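Excinuclease ABC, subunit A. (Deinococcus radiodurans, PDB 2VF7) is a zinc-containing UvrA-family ABC protein that binds DNA and ATP, hydrolyses ATP and takes part in damage recognition for excision repair. Local coordinates at the interface of chains A and B. Residues are numbered along the deposited sequence; one frame, centred on the assembly and turned at random. Chains: chain A/B, Excinuclease ABC, subunit A..

Contact 1: the interface of chains A and B. Residues chain A 112-113, 115; chain B 75.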
loop_
_atom_site.group_PDB
_atom_site.type_symbol
_atom_site.label_atom_id
_atom_site.label_comp_id
_atom_site.label_asym_id
_atom_site.label_seq_id
_atom_site.Cartn_x
_atom_site.Cartn_y
_atom_site.Cartn_z
ATOM N N SER A 112 2.740 19.320 -10.725
ATOM C CA SER A 112 2.621 17.885 -10.467
ATOM C C SER A 112 1.294 17.538 -9.811
ATOM O O SER A 112 0.684 16.523 -10.135
ATOM C CB SER A 112 3.758 17.397 -9.576
ATOM O OG SER A 112 4.992 17.886 -10.043
ATOM N N VAL A 113 0.858 18.377 -8.877
ATOM C CA VAL A 113 -0.385 18.140 -8.157
ATOM C C VAL A 113 -1.598 18.424 -9.032
ATOM O O VAL A 113 -2.695 17.912 -8.774
ATOM C CB VAL A 113 -0.458 18.954 -6.829
ATOM C CG1 VAL A 113 -1.708 18.585 -6.021
ATOM C CG2 VAL A 113 0.776 18.692 -5.980
ATOM N N THR A 115 -1.456 17.829 -12.333
ATOM C CA THR A 115 -1.259 16.923 -13.483
ATOM C C THR A 115 -0.727 17.625 -14.742
ATOM O O THR A 115 -0.333 16.956 -15.707
ATOM C CB THR A 115 -2.543 16.100 -13.834
ATOM O OG1 THR A 115 -3.117 15.555 -12.635
ATOM C CG2 THR A 115 -2.214 14.942 -14.806
ATOM N N ARG B 75 1.426 8.913 -7.811
ATOM C CA ARG B 75 1.042 9.164 -9.190
ATOM C C ARG B 75 2.179 8.535 -9.977
ATOM O O ARG B 75 2.410 8.855 -11.147
ATOM C CB ARG B 75 0.926 10.665 -9.474
ATOM C CG ARG B 75 -0.138 11.025 -10.521
ATOM C CD ARG B 75 -0.080 12.498 -10.940
ATOM N NE ARG B 75 -0.231 13.425 -9.814
ATOM C CZ ARG B 75 -1.384 13.955 -9.405
ATOM N NH1 ARG B 75 -2.526 13.663 -10.017
ATOM N NH2 ARG B 75 -1.398 14.784 -8.370
#
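B:Arg75 reaches out from a loop of chain B and lays one face of its guanidinium against three oxygens of A:Ser112, A:Val113 and A:Thr115, at the interface of the UvrA2 dimer. The flat group is not end-on to these oxygens. A:Ser112 O stands well above the plane through the NE, CZ, NH1 and NH2 atoms of B:Arg75, and A:Val113 O and A:Thr115 OG1 lie above the same face. The carbonyl oxygen A:Ser112 O sits over the side between NE and NH2, 3.2 Å from B:Arg75 NE. The second carbonyl, A:Val113 O, is 3.4 Å from B:Arg75 NH2. Since the N-H groups point within the guanidinium plane, this placement suits charge attraction better than straight hydrogen bonds. Both carbonyls belong to the end of helix 110-113, whose partial negative charge would probably favour a cationic group here.

The arginine chain is bent about CG-CD (chi3 -57°), and the turn about CD-NE (chi4 -93°) sets the guanidinium broadside to the helix end. A glutamine in its place would probably be too short to bring its amide up to A:Thr115, and would leave the A:Ser112 and A:Val113 carbonyls without the positive charge that faces them. The threonine, just ahead of helix 116-127, crosses the arginine obliquely. Its hydroxyl lies beside its own backbone N (chi1 -46°). The hydroxyl oxygen A:Thr115 OG1 is 3.3 Å from B:Arg75 NH1.

Contact 2: the interface of chains A and B. Residues chain A 396-397; chain B 64, 88-89.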
loop_
_atom_site.group_PDB
_atom_site.type_symbol
_atom_site.label_atom_id
_atom_site.label_comp_id
_atom_site.label_asym_id
_atom_site.label_seq_id
_atom_site.Cartn_x
_atom_site.Cartn_y
_atom_site.Cartn_z
ATOM N N SER A 396 -11.154 15.248 -12.705
ATOM C CA SER A 396 -10.520 13.970 -12.431
ATOM C C SER A 396 -11.393 12.829 -12.902
ATOM O O SER A 396 -10.893 11.721 -13.116
ATOM C CB SER A 396 -10.242 13.815 -10.941
ATOM O OG SER A 396 -11.281 13.089 -10.311
ATOM N N ASN A 397 -12.693 13.111 -13.035
ATOM C CA ASN A 397 -13.702 12.144 -13.500
ATOM C C ASN A 397 -14.189 11.153 -12.423
ATOM O O ASN A 397 -14.966 10.232 -12.740
ATOM C CB ASN A 397 -13.225 11.395 -14.760
ATOM C CG ASN A 397 -13.831 11.937 -16.054
ATOM O OD1 ASN A 397 -13.845 11.244 -17.080
ATOM N ND2 ASN A 397 -14.345 13.167 -16.013
ATOM N N ARG B 64 -7.691 6.084 -10.567
ATOM C CA ARG B 64 -8.272 7.400 -10.281
ATOM C C ARG B 64 -8.508 7.673 -8.805
ATOM O O ARG B 64 -8.585 8.826 -8.385
ATOM C CB ARG B 64 -9.611 7.543 -10.977
ATOM C CG ARG B 64 -9.562 7.688 -12.456
ATOM C CD ARG B 64 -10.972 7.631 -12.917
ATOM N NE ARG B 64 -11.151 8.158 -14.257
ATOM C CZ ARG B 64 -12.270 8.006 -14.956
ATOM N NH1 ARG B 64 -13.299 7.340 -14.435
ATOM N NH2 ARG B 64 -12.363 8.516 -16.178
ATOM N N ILE B 88 -14.069 7.587 -19.372
ATOM C CA ILE B 88 -15.079 6.827 -18.623
ATOM C C ILE B 88 -15.897 7.752 -17.711
ATOM O O ILE B 88 -15.407 8.207 -16.683
ATOM C CB ILE B 88 -14.472 5.677 -17.776
ATOM C CG1 ILE B 88 -13.478 4.864 -18.601
ATOM C CG2 ILE B 88 -15.588 4.789 -17.222
ATOM C CD1 ILE B 88 -12.582 3.977 -17.817
ATOM N N ASP B 89 -17.136 8.036 -18.093
ATOM C CA ASP B 89 -18.041 8.748 -17.203
ATOM C C ASP B 89 -18.868 7.766 -16.387
ATOM O O ASP B 89 -19.167 6.666 -16.848
ATOM C CB ASP B 89 -18.961 9.672 -17.999
ATOM C CG ASP B 89 -18.197 10.566 -18.954
ATOM O OD1 ASP B 89 -16.991 10.809 -18.693
ATOM O OD2 ASP B 89 -18.796 11.022 -19.964
HETATM O O HOH W 1 -15.791 8.160 -13.841
HETATM O O HOH W 2 -12.428 9.749 -18.449
#
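The side chain of B:Arg64 runs beneath the backbone turn of A:Ser396 and A:Asn397, close to, but not within, two motifs of ABC ATPases of the UvrA family. The arginine belongs to helix 49-69, which starts at B:Lys49 of the P-loop; the turn follows helix 382-393, which carries an LSPGE signature sequence at its start.

From CB, the chain sets off beside its own backbone N (chi1 -71°) and stays extended from CG to NE, so the guanidinium is carried well away from its helix and under the turn. CD comes first to chain A, with B:Arg64 CD 4.1 Å from the carbonyl oxygen A:Ser396 O. NE passes below that same oxygen without a bond. At CZ the contact becomes a packing one: the methylene A:Asn397 CB lies 3.5 Å from B:Arg64 CZ, over one face of the guanidinium and displaced towards its rim. The asparagine amide stands nearly upright on this plane, the two being 84° apart.

At the tip, NH1 and NH2 turn back to their own chain. Both donate to B:Ile88 O, in strand 87-89, with B:Arg64 NH1 at 3.2 Å (142° at H) and B:Arg64 NH2 at 3.1 Å from that carbonyl oxygen. The oxygen lies close to the guanidinium plane, and this end-on pair limits rotation of the group and presents its face to A:Asn397. The amide oxygen A:Asn397 OD1 is 3.2 Å from B:Arg64 NH2 but sits above the plane, away from the direction of its N-H groups.

Two waters add polar links across the contact. Water 1 joins the backbone A:Asn397 O to B:Ile88 O. Water 2, at the in-plane edge of the guanidinium, lies 2.5 Å from A:Asn397 OD1 and accepts from B:Ile88 N at 2.9 Å.

Contact 1 and contact 2 lie about 15 Å apart, measured between the centres of their C-alpha atoms, on the same A-B interface. They share no residue. In both, chain B supplies an arginine and chain A supplies oxygens, but the segments differ: contact 1 uses helix 110-113 against a loop, contact 2 a turn against helix 49-69 and strand 87-89. The two-fold axis repeats each with the chains exchanged. Because helix 49-69 starts at the P-loop, contact 2 offers a plausible route by which nucleotide state could be felt at the dimer interface, though the structure alone does not show this.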